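Local atomic coordinates of phosphatidylglycerol lysyltransferase C-terminal domain-containing protein (Bacteroides thetaiotaomicron, PDB entry 2HQY), a protein that is of unknown function but binds coenzyme A and belongs to the acetyltransferase-like family named after the C-terminal domain of phosphatidylglycerol lysyltransferases. Residues S36-Y41 and L194-H199; T158-D163 and V218-G223; A173-C176 and N180-Q183. All blocks are in the same frame, centred on the assembly; numbering follows the deposited sequence. Where two conformers were deposited one is given.

Overall arrangement
From the N terminus, the first contact segment reached is 36-41, on helix 38-41; it waits 153 residues for its partner, and interaction 1 closes that loop by joining it to helix 185-199. Segment 158-163, at the end of strand 156-159, opens the shorter loop of interaction 2, closed 55 residues later on strand 216-227. The segments of interactions 1 and 2 alternate along the chain, so these two loops cross, and they touch where A197 CB lies 3.5 Å from F222 CZ. Interaction 3, nested inside both loops, joins the end of helix 165-179 to its following loop beside the coenzyme A site. Its nearest atoms lie about 7 Å from each of the others.

Interaction 1: S36-Y41 and L194-H199; sequences SWRFLY and LIYALH
S36 and Y196 meet where the two backbones come nearest, their CA atoms 5.6 Å apart. S36 OG lies 3.5 Å from Y196 CD2 and 3.6 Å from A197 CB, so the hydroxyl oxygen sits against a ring carbon and a methyl group. The S36 backbone shares in the contact, with S36 CA 3.6 Å from Y196 CD2. These are van der Waals contacts; the polar need of S36 OG is met within its own helix region, by a hydrogen bond with S32 O. At the diagonally placed ring carbon, from the same side of the ring plane, R38 NH2 comes obliquely to Y196 CE1 at 3.9 Å. Guanidinium and ring planes stand 85° apart, which rules out a parallel stack. The ring reaches across to both residues because Y196 CG is anti to the backbone N (chi1 176°), while the R38 chain is extended as far as CD and bends at chi3 (60°). One shell further out, D6 of the second subunit positions both polar ends: it forms a salt bridge with R38 NH1 and a hydrogen bond with Y196 OH. R38 NH1 also bonds to I7 O of its own chain, giving that nitrogen two oxygen partners and probably stabilising its charge. The contact joins helix 185-199 to the 36-41 region at the subunit interface, where D6 of the second subunit links R38 and Y196.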
loop_
_atom_site.group_PDB
_atom_site.type_symbol
_atom_site.label_atom_id
_atom_site.label_comp_id
_atom_site.label_asym_id
_atom_site.label_seq_id
_atom_site.Cartn_x
_atom_site.Cartn_y
_atom_site.Cartn_z
ATOM N N SER A 36 1.193 -0.860 8.719
ATOM C CA SER A 36 0.550 0.450 8.520
ATOM C C SER A 36 1.314 1.307 7.517
ATOM O O SER A 36 0.721 2.161 6.859
ATOM C CB SER A 36 0.392 1.231 9.844
ATOM O OG SER A 36 -0.458 0.566 10.773
ATOM N N TRP A 37 2.631 1.082 7.414
ATOM C CA TRP A 37 3.466 1.812 6.440
ATOM C C TRP A 37 3.729 1.063 5.130
ATOM O O TRP A 37 4.461 1.554 4.248
ATOM C CB TRP A 37 4.783 2.304 7.094
ATOM C CG TRP A 37 4.520 3.470 8.051
ATOM C CD1 TRP A 37 4.184 3.390 9.372
ATOM C CD2 TRP A 37 4.512 4.863 7.716
ATOM N NE1 TRP A 37 3.991 4.661 9.893
ATOM C CE2 TRP A 37 4.188 5.582 8.898
ATOM C CE3 TRP A 37 4.782 5.578 6.542
ATOM C CZ2 TRP A 37 4.106 6.982 8.929
ATOM C CZ3 TRP A 37 4.713 6.980 6.575
ATOM C CH2 TRP A 37 4.372 7.663 7.771
ATOM N N ARG A 38 3.132 -0.128 4.990
ATOM C CA ARG A 38 3.309 -0.922 3.768
ATOM C C ARG A 38 2.872 -0.138 2.504
ATOM O O ARG A 38 3.418 -0.329 1.413
ATOM C CB ARG A 38 2.512 -2.222 3.888
ATOM C CG ARG A 38 2.717 -3.233 2.717
ATOM C CD ARG A 38 1.657 -4.342 2.788
ATOM N NE ARG A 38 0.329 -3.744 2.674
ATOM C CZ ARG A 38 -0.786 -4.236 3.194
ATOM N NH1 ARG A 38 -0.774 -5.397 3.852
ATOM N NH2 ARG A 38 -1.930 -3.555 3.014
ATOM N N PHE A 39 1.874 0.732 2.663
ATOM C CA PHE A 39 1.327 1.498 1.533
ATOM C C PHE A 39 2.451 2.363 0.930
ATOM O O PHE A 39 2.400 2.698 -0.230
ATOM C CB PHE A 39 0.177 2.407 1.978
ATOM C CG PHE A 39 0.651 3.676 2.612
ATOM C CD1 PHE A 39 0.869 4.830 1.838
ATOM C CD2 PHE A 39 0.984 3.704 3.980
ATOM C CE1 PHE A 39 1.391 6.029 2.441
ATOM C CE2 PHE A 39 1.536 4.882 4.583
ATOM C CZ PHE A 39 1.727 6.047 3.804
ATOM N N LEU A 40 3.450 2.728 1.740
ATOM C CA LEU A 40 4.491 3.636 1.244
ATOM C C LEU A 40 5.687 2.855 0.665
ATOM O O LEU A 40 6.373 3.322 -0.273
ATOM C CB LEU A 40 4.952 4.562 2.370
ATOM C CG LEU A 40 5.913 5.708 1.977
ATOM C CD1 LEU A 40 5.282 6.569 0.859
ATOM C CD2 LEU A 40 6.221 6.569 3.205
ATOM N N TYR A 41 5.977 1.703 1.263
ATOM C CA TYR A 41 7.233 0.966 0.960
ATOM C C TYR A 41 7.077 -0.365 0.238
ATOM O O TYR A 41 8.067 -1.061 -0.000
ATOM C CB TYR A 41 7.987 0.713 2.268
ATOM C CG TYR A 41 8.299 1.991 3.007
ATOM C CD1 TYR A 41 9.070 2.995 2.400
ATOM C CD2 TYR A 41 7.835 2.199 4.307
ATOM C CE1 TYR A 41 9.360 4.193 3.091
ATOM C CE2 TYR A 41 8.117 3.391 5.002
ATOM C CZ TYR A 41 8.875 4.374 4.381
ATOM O OH TYR A 41 9.166 5.553 5.054
ATOM N N LEU A 194 -1.959 5.955 9.902
ATOM C CA LEU A 194 -2.803 6.064 11.097
ATOM C C LEU A 194 -4.185 5.458 10.836
ATOM O O LEU A 194 -4.722 4.720 11.655
ATOM C CB LEU A 194 -2.898 7.555 11.466
ATOM C CG LEU A 194 -3.564 7.994 12.752
ATOM C CD1 LEU A 194 -3.031 9.429 13.095
ATOM C CD2 LEU A 194 -5.082 7.999 12.510
ATOM N N ILE A 195 -4.741 5.777 9.686
ATOM C CA ILE A 195 -6.066 5.296 9.333
ATOM C C ILE A 195 -6.063 3.760 9.149
ATOM O O ILE A 195 -6.984 3.070 9.609
ATOM C CB ILE A 195 -6.607 6.047 8.108
ATOM C CG1 ILE A 195 -6.976 7.512 8.509
ATOM C CG2 ILE A 195 -7.757 5.226 7.460
ATOM C CD1 ILE A 195 -7.351 8.391 7.320
ATOM N N TYR A 196 -5.037 3.221 8.495
ATOM C CA TYR A 196 -4.927 1.748 8.388
ATOM C C TYR A 196 -4.899 1.128 9.788
ATOM O O TYR A 196 -5.584 0.143 10.054
ATOM C CB TYR A 196 -3.666 1.363 7.606
ATOM C CG TYR A 196 -3.433 -0.129 7.525
ATOM C CD1 TYR A 196 -3.791 -0.858 6.388
ATOM C CD2 TYR A 196 -2.843 -0.803 8.592
ATOM C CE1 TYR A 196 -3.549 -2.230 6.325
ATOM C CE2 TYR A 196 -2.602 -2.175 8.552
ATOM C CZ TYR A 196 -2.931 -2.874 7.422
ATOM O OH TYR A 196 -2.709 -4.242 7.390
ATOM N N ALA A 197 -4.089 1.696 10.677
ATOM C CA ALA A 197 -3.998 1.186 12.056
ATOM C C ALA A 197 -5.322 1.203 12.789
ATOM O O ALA A 197 -5.690 0.217 13.466
ATOM C CB ALA A 197 -2.970 1.985 12.849
ATOM N N LEU A 198 -6.041 2.322 12.688
ATOM C CA LEU A 198 -7.379 2.428 13.330
ATOM C C LEU A 198 -8.387 1.446 12.724
ATOM O O LEU A 198 -9.137 0.762 13.448
ATOM C CB LEU A 198 -7.907 3.882 13.250
ATOM C CG LEU A 198 -7.181 4.873 14.222
ATOM C CD1 LEU A 198 -7.707 6.300 13.990
ATOM C CD2 LEU A 198 -7.319 4.495 15.727
ATOM N N HIS A 199 -8.419 1.365 11.392
ATOM C CA HIS A 199 -9.331 0.433 10.737
ATOM C C HIS A 199 -9.038 -1.050 11.097
ATOM O O HIS A 199 -9.939 -1.896 11.070
ATOM C CB HIS A 199 -9.189 0.526 9.221
ATOM C CG HIS A 199 -9.762 1.759 8.575
ATOM N ND1 HIS A 199 -9.399 2.244 7.329
ATOM C CD2 HIS A 199 -10.619 2.672 9.093
ATOM C CE1 HIS A 199 -10.052 3.370 7.091
ATOM N NE2 HIS A 199 -10.795 3.651 8.147
#

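Interaction 2: T158-D163 and V218-G223; sequences TPITPD and VAFTFG
I160 reaches the strand 218-223 through a single atom, its CD1 methyl, which comes down between F220 and F222. The two phenylalanines are i and i+2 on the strand and both direct their CB atoms toward I160. Against F222 the methyl lies at the ring edge, near its plane, and its closest approach is to F222 CB at 4.2 Å; against F220 it comes obliquely, with I160 CD1 4.5 Å from F220 CD1. The rings themselves meet in one sense, F222 CE2 lying at the edge of F220 in its plane. Between them, I160 CD1 rests 3.5 Å from T221 O, a methyl-to-carbonyl contact. The reach is explained by the extended isoleucine chain: CG1 is anti to the carbonyl carbon (chi1 -67°) and CD1 continues straight on (chi2 175°). The CA atoms of I160 and F222 remain 8.1 Å apart, too far for paired strands, consistent with strand 207-213 pairing with both. Helix 165-179 packs against both I160 and F220 through C168, whereas T221 bonds through OG1 to V235 O. The contact belongs to the hydrophobic core between strand 216-227 and helix 165-179, beside the classic beta bulge at V218 and A219, in a family assigned to the acetyltransferase clan.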
loop_
_atom_site.group_PDB
_atom_site.type_symbol
_atom_site.label_atom_id
_atom_site.label_comp_id
_atom_site.label_asym_id
_atom_site.label_seq_id
_atom_site.Cartn_x
_atom_site.Cartn_y
_atom_site.Cartn_z
ATOM N N THR A 158 -10.421 7.298 28.338
ATOM C CA THR A 158 -10.961 5.990 28.002
ATOM C C THR A 158 -9.980 5.219 27.119
ATOM O O THR A 158 -9.285 5.845 26.284
ATOM C CB THR A 158 -12.300 6.102 27.232
ATOM O OG1 THR A 158 -12.170 7.073 26.183
ATOM C CG2 THR A 158 -13.461 6.481 28.160
ATOM N N PRO A 159 -9.942 3.872 27.261
ATOM C CA PRO A 159 -9.200 3.068 26.306
ATOM C C PRO A 159 -9.861 3.168 24.929
ATOM O O PRO A 159 -11.067 3.465 24.829
ATOM C CB PRO A 159 -9.337 1.635 26.849
ATOM C CG PRO A 159 -9.754 1.804 28.285
ATOM C CD PRO A 159 -10.571 3.033 28.314
ATOM N N ILE A 160 -9.086 2.954 23.884
ATOM C CA ILE A 160 -9.675 2.830 22.556
ATOM C C ILE A 160 -10.393 1.478 22.471
ATOM O O ILE A 160 -9.799 0.427 22.731
ATOM C CB ILE A 160 -8.646 2.981 21.400
ATOM C CG1 ILE A 160 -8.094 4.426 21.352
ATOM C CG2 ILE A 160 -9.318 2.647 20.066
ATOM C CD1 ILE A 160 -6.975 4.649 20.323
ATOM N N THR A 161 -11.697 1.533 22.194
ATOM C CA THR A 161 -12.514 0.339 22.002
ATOM C C THR A 161 -13.084 0.448 20.594
ATOM O O THR A 161 -13.031 1.546 19.969
ATOM C CB THR A 161 -13.702 0.297 22.993
ATOM O OG1 THR A 161 -14.401 1.538 22.897
ATOM C CG2 THR A 161 -13.208 0.085 24.420
ATOM N N PRO A 162 -13.634 -0.667 20.072
ATOM C CA PRO A 162 -14.234 -0.628 18.731
ATOM C C PRO A 162 -15.231 0.490 18.515
ATOM O O PRO A 162 -15.164 1.130 17.475
ATOM C CB PRO A 162 -14.882 -2.027 18.593
ATOM C CG PRO A 162 -13.919 -2.903 19.361
ATOM C CD PRO A 162 -13.654 -2.048 20.611
ATOM N N ASP A 163 -16.107 0.763 19.485
ATOM C CA ASP A 163 -17.105 1.819 19.303
ATOM C C ASP A 163 -16.528 3.234 19.322
ATOM O O ASP A 163 -17.207 4.187 18.923
ATOM C CB ASP A 163 -18.211 1.737 20.362
ATOM C CG ASP A 163 -19.417 2.619 20.010
ATOM O OD1 ASP A 163 -19.870 2.626 18.811
ATOM O OD2 ASP A 163 -19.910 3.331 20.925
ATOM N N VAL A 218 -10.625 15.121 22.679
ATOM C CA VAL A 218 -9.588 16.133 22.489
ATOM C C VAL A 218 -8.179 15.561 22.268
ATOM O O VAL A 218 -7.252 16.304 21.993
ATOM C CB VAL A 218 -9.529 17.175 23.663
ATOM C CG1 VAL A 218 -10.831 17.971 23.755
ATOM C CG2 VAL A 218 -9.121 16.516 25.002
ATOM N N ALA A 219 -8.007 14.250 22.425
ATOM C CA ALA A 219 -6.711 13.614 22.134
ATOM C C ALA A 219 -6.906 12.116 21.998
ATOM O O ALA A 219 -7.855 11.577 22.572
ATOM C CB ALA A 219 -5.696 13.895 23.247
ATOM N N PHE A 220 -6.030 11.457 21.229
ATOM C CA PHE A 220 -5.934 9.987 21.292
ATOM C C PHE A 220 -4.495 9.556 21.031
ATOM O O PHE A 220 -3.672 10.343 20.507
ATOM C CB PHE A 220 -6.927 9.301 20.330
ATOM C CG PHE A 220 -6.549 9.428 18.876
ATOM C CD1 PHE A 220 -5.744 8.452 18.267
ATOM C CD2 PHE A 220 -6.998 10.528 18.124
ATOM C CE1 PHE A 220 -5.359 8.569 16.916
ATOM C CE2 PHE A 220 -6.636 10.643 16.765
ATOM C CZ PHE A 220 -5.799 9.653 16.174
ATOM N N THR A 221 -4.196 8.317 21.387
ATOM C CA THR A 221 -2.837 7.769 21.249
ATOM C C THR A 221 -2.966 6.281 21.141
ATOM O O THR A 221 -3.927 5.719 21.685
ATOM C CB THR A 221 -1.935 8.187 22.468
ATOM O OG1 THR A 221 -0.581 7.800 22.237
ATOM C CG2 THR A 221 -2.425 7.592 23.794
ATOM N N PHE A 222 -2.031 5.633 20.438
ATOM C CA PHE A 222 -2.009 4.182 20.408
ATOM C C PHE A 222 -0.596 3.669 20.143
ATOM O O PHE A 222 0.316 4.439 19.713
ATOM C CB PHE A 222 -3.041 3.602 19.412
ATOM C CG PHE A 222 -2.840 3.986 17.967
ATOM C CD1 PHE A 222 -1.783 3.427 17.217
ATOM C CD2 PHE A 222 -3.788 4.782 17.319
ATOM C CE1 PHE A 222 -1.648 3.724 15.843
ATOM C CE2 PHE A 222 -3.658 5.095 15.959
ATOM C CZ PHE A 222 -2.597 4.547 15.217
ATOM N N GLY A 223 -0.407 2.387 20.440
ATOM C CA GLY A 223 0.869 1.728 20.230
ATOM C C GLY A 223 0.755 0.269 20.571
ATOM O O GLY A 223 -0.336 -0.244 20.832
#

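Interaction 3: A173-C176 and N180-Q183; sequences AEWC and NCDQ. With COA (coenzyme A), chain C.
C176 and C181 are joined by a disulfide that pins the last turn of helix 165-179 to the turn following it, beside the coenzyme A site. The covalent link has C176 SG and C181 SG 2.2 Å apart with a chi3 of -75°; C181 packs on T187 and R191 of helix 185-199, and C176 on R191. Hydrogen bonds reinforce it. C181 N donates to C176 O at 3.1 Å, in the carbonyl plane and on a lone pair. A water also donates to C176 O and accepts from D182 N, so that carbonyl grips the turn twice. Within the turn, N180, which leaves helical geometry with positive phi, donates through ND2 to Q183 OE1 at 2.9 Å; the bond is nearly straight and Q183 OE1 lies in the amide plane of N180. The salt bridge of D182 with R191 anchors the turn to the next helix. Sulfur-aromatic contact comes next: C181 SG sits at the edge of the W175 six-membered ring, 3.7 Å from W175 CZ3. Ligand contacts use the indole from another part of its rim, where W175 CZ2 lies 3.3 Å from O4B of the coenzyme A ribose. With CG anti to the backbone N (chi1 -169°), the indole points its N-H at the 3'-phosphate, and W175 NE1 donates to COA O8A at 2.8 Å in an almost linear bond of 177°.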
loop_
_atom_site.group_PDB
_atom_site.type_symbol
_atom_site.label_atom_id
_atom_site.label_comp_id
_atom_site.label_asym_id
_atom_site.label_seq_id
_atom_site.Cartn_x
_atom_site.Cartn_y
_atom_site.Cartn_z
ATOM N N ALA A 173 -9.274 13.702 11.269
ATOM C CA ALA A 173 -9.778 14.472 10.110
ATOM C C ALA A 173 -9.731 15.974 10.426
ATOM O O ALA A 173 -9.365 16.781 9.579
ATOM C CB ALA A 173 -11.199 14.031 9.750
ATOM N N GLU A 174 -10.043 16.340 11.665
ATOM C CA GLU A 174 -9.980 17.745 12.058
ATOM C C GLU A 174 -8.543 18.221 12.088
ATOM O O GLU A 174 -8.240 19.309 11.607
ATOM C CB GLU A 174 -10.605 17.965 13.434
ATOM C CG GLU A 174 -12.119 17.745 13.424
ATOM C CD GLU A 174 -12.807 18.327 14.662
ATOM O OE1 GLU A 174 -12.228 19.242 15.321
ATOM O OE2 GLU A 174 -13.934 17.868 14.972
ATOM N N TRP A 175 -7.666 17.395 12.655
ATOM C CA TRP A 175 -6.243 17.734 12.776
ATOM C C TRP A 175 -5.618 17.900 11.391
ATOM O O TRP A 175 -4.814 18.814 11.153
ATOM C CB TRP A 175 -5.528 16.618 13.566
ATOM C CG TRP A 175 -4.137 16.969 13.969
ATOM C CD1 TRP A 175 -3.728 17.504 15.163
ATOM C CD2 TRP A 175 -2.959 16.800 13.177
ATOM N NE1 TRP A 175 -2.356 17.687 15.155
ATOM C CE2 TRP A 175 -1.864 17.265 13.949
ATOM C CE3 TRP A 175 -2.721 16.308 11.883
ATOM C CZ2 TRP A 175 -0.540 17.241 13.475
ATOM C CZ3 TRP A 175 -1.404 16.296 11.397
ATOM C CH2 TRP A 175 -0.327 16.763 12.205
ATOM N N CYS A 176 -5.992 17.016 10.475
ATOM C CA CYS A 176 -5.446 17.080 9.106
ATOM C C CYS A 176 -5.988 18.284 8.317
ATOM O O CYS A 176 -5.298 18.813 7.417
ATOM C CB CYS A 176 -5.709 15.770 8.374
ATOM S SG CYS A 176 -4.291 14.647 8.661
ATOM N N ASN A 180 -3.179 20.660 6.972
ATOM C CA ASN A 180 -3.040 20.475 5.520
ATOM C C ASN A 180 -2.358 19.163 5.129
ATOM O O ASN A 180 -1.410 19.136 4.314
ATOM C CB ASN A 180 -2.334 21.683 4.854
ATOM C CG ASN A 180 -2.559 21.717 3.345
ATOM O OD1 ASN A 180 -3.321 20.891 2.797
ATOM N ND2 ASN A 180 -1.897 22.661 2.661
ATOM N N CYS A 181 -2.856 18.058 5.682
ATOM C CA CYS A 181 -2.325 16.756 5.272
ATOM C C CYS A 181 -2.534 16.450 3.796
ATOM O O CYS A 181 -1.784 15.653 3.232
ATOM C CB CYS A 181 -2.920 15.625 6.103
ATOM S SG CYS A 181 -2.619 15.811 7.895
ATOM N N ASP A 182 -3.565 17.022 3.182
ATOM C CA ASP A 182 -3.767 16.826 1.727
ATOM C C ASP A 182 -2.558 17.254 0.884
ATOM O O ASP A 182 -2.322 16.672 -0.191
ATOM C CB ASP A 182 -4.996 17.606 1.230
ATOM C CG ASP A 182 -6.313 16.980 1.677
ATOM O OD1 ASP A 182 -6.295 15.887 2.306
ATOM O OD2 ASP A 182 -7.377 17.582 1.392
ATOM N N GLN A 183 -1.831 18.284 1.322
ATOM C CA GLN A 183 -0.660 18.742 0.564
ATOM C C GLN A 183 0.702 18.510 1.211
ATOM O O GLN A 183 1.703 18.489 0.497
ATOM C CB GLN A 183 -0.804 20.204 0.159
ATOM C CG GLN A 183 -2.017 20.428 -0.743
ATOM C CD GLN A 183 -2.149 21.884 -1.108
ATOM O OE1 GLN A 183 -2.137 22.752 -0.242
ATOM N NE2 GLN A 183 -2.270 22.155 -2.391
HETATM N N1A COA C . 4.274 13.353 11.664
HETATM C C2A COA C . 3.426 13.594 12.683
HETATM N N3A COA C . 3.230 14.836 13.147
HETATM C C4A COA C . 3.890 15.891 12.587
HETATM C C5A COA C . 4.770 15.673 11.531
HETATM C C6A COA C . 4.953 14.363 11.066
HETATM N N6A COA C . 5.789 14.069 10.038
HETATM N N7A COA C . 5.266 16.891 11.189
HETATM C C8A COA C . 4.709 17.826 11.997
HETATM N N9A COA C . 3.891 17.208 12.862
HETATM C C1B COA C . 3.019 17.844 13.889
HETATM C C2B COA C . 3.598 18.481 15.148
HETATM O O2B COA C . 3.695 17.526 16.202
HETATM C C3B COA C . 2.499 19.482 15.468
HETATM O O3B COA C . 1.405 18.853 16.144
HETATM P P3B COA C . 0.415 19.701 17.093
HETATM O O7A COA C . 1.253 19.893 18.354
HETATM O O8A COA C . -0.835 18.840 17.226
HETATM O O9A COA C . 0.144 21.013 16.388
HETATM C C4B COA C . 1.975 19.952 14.120
HETATM O O4B COA C . 2.271 18.882 13.217
HETATM C C5B COA C . 2.624 21.265 13.664
HETATM O O5B COA C . 3.884 21.420 14.336
HETATM P P1A COA C . 5.258 21.983 13.680
HETATM O O1A COA C . 6.404 21.497 14.542
HETATM O O2A COA C . 5.300 21.719 12.180
HETATM O O3A COA C . 5.077 23.565 13.960
HETATM O O4A COA C . 3.883 25.790 13.763
HETATM O O5A COA C . 3.447 23.903 11.996
HETATM O O HOH W 1 -5.774 18.595 4.402
#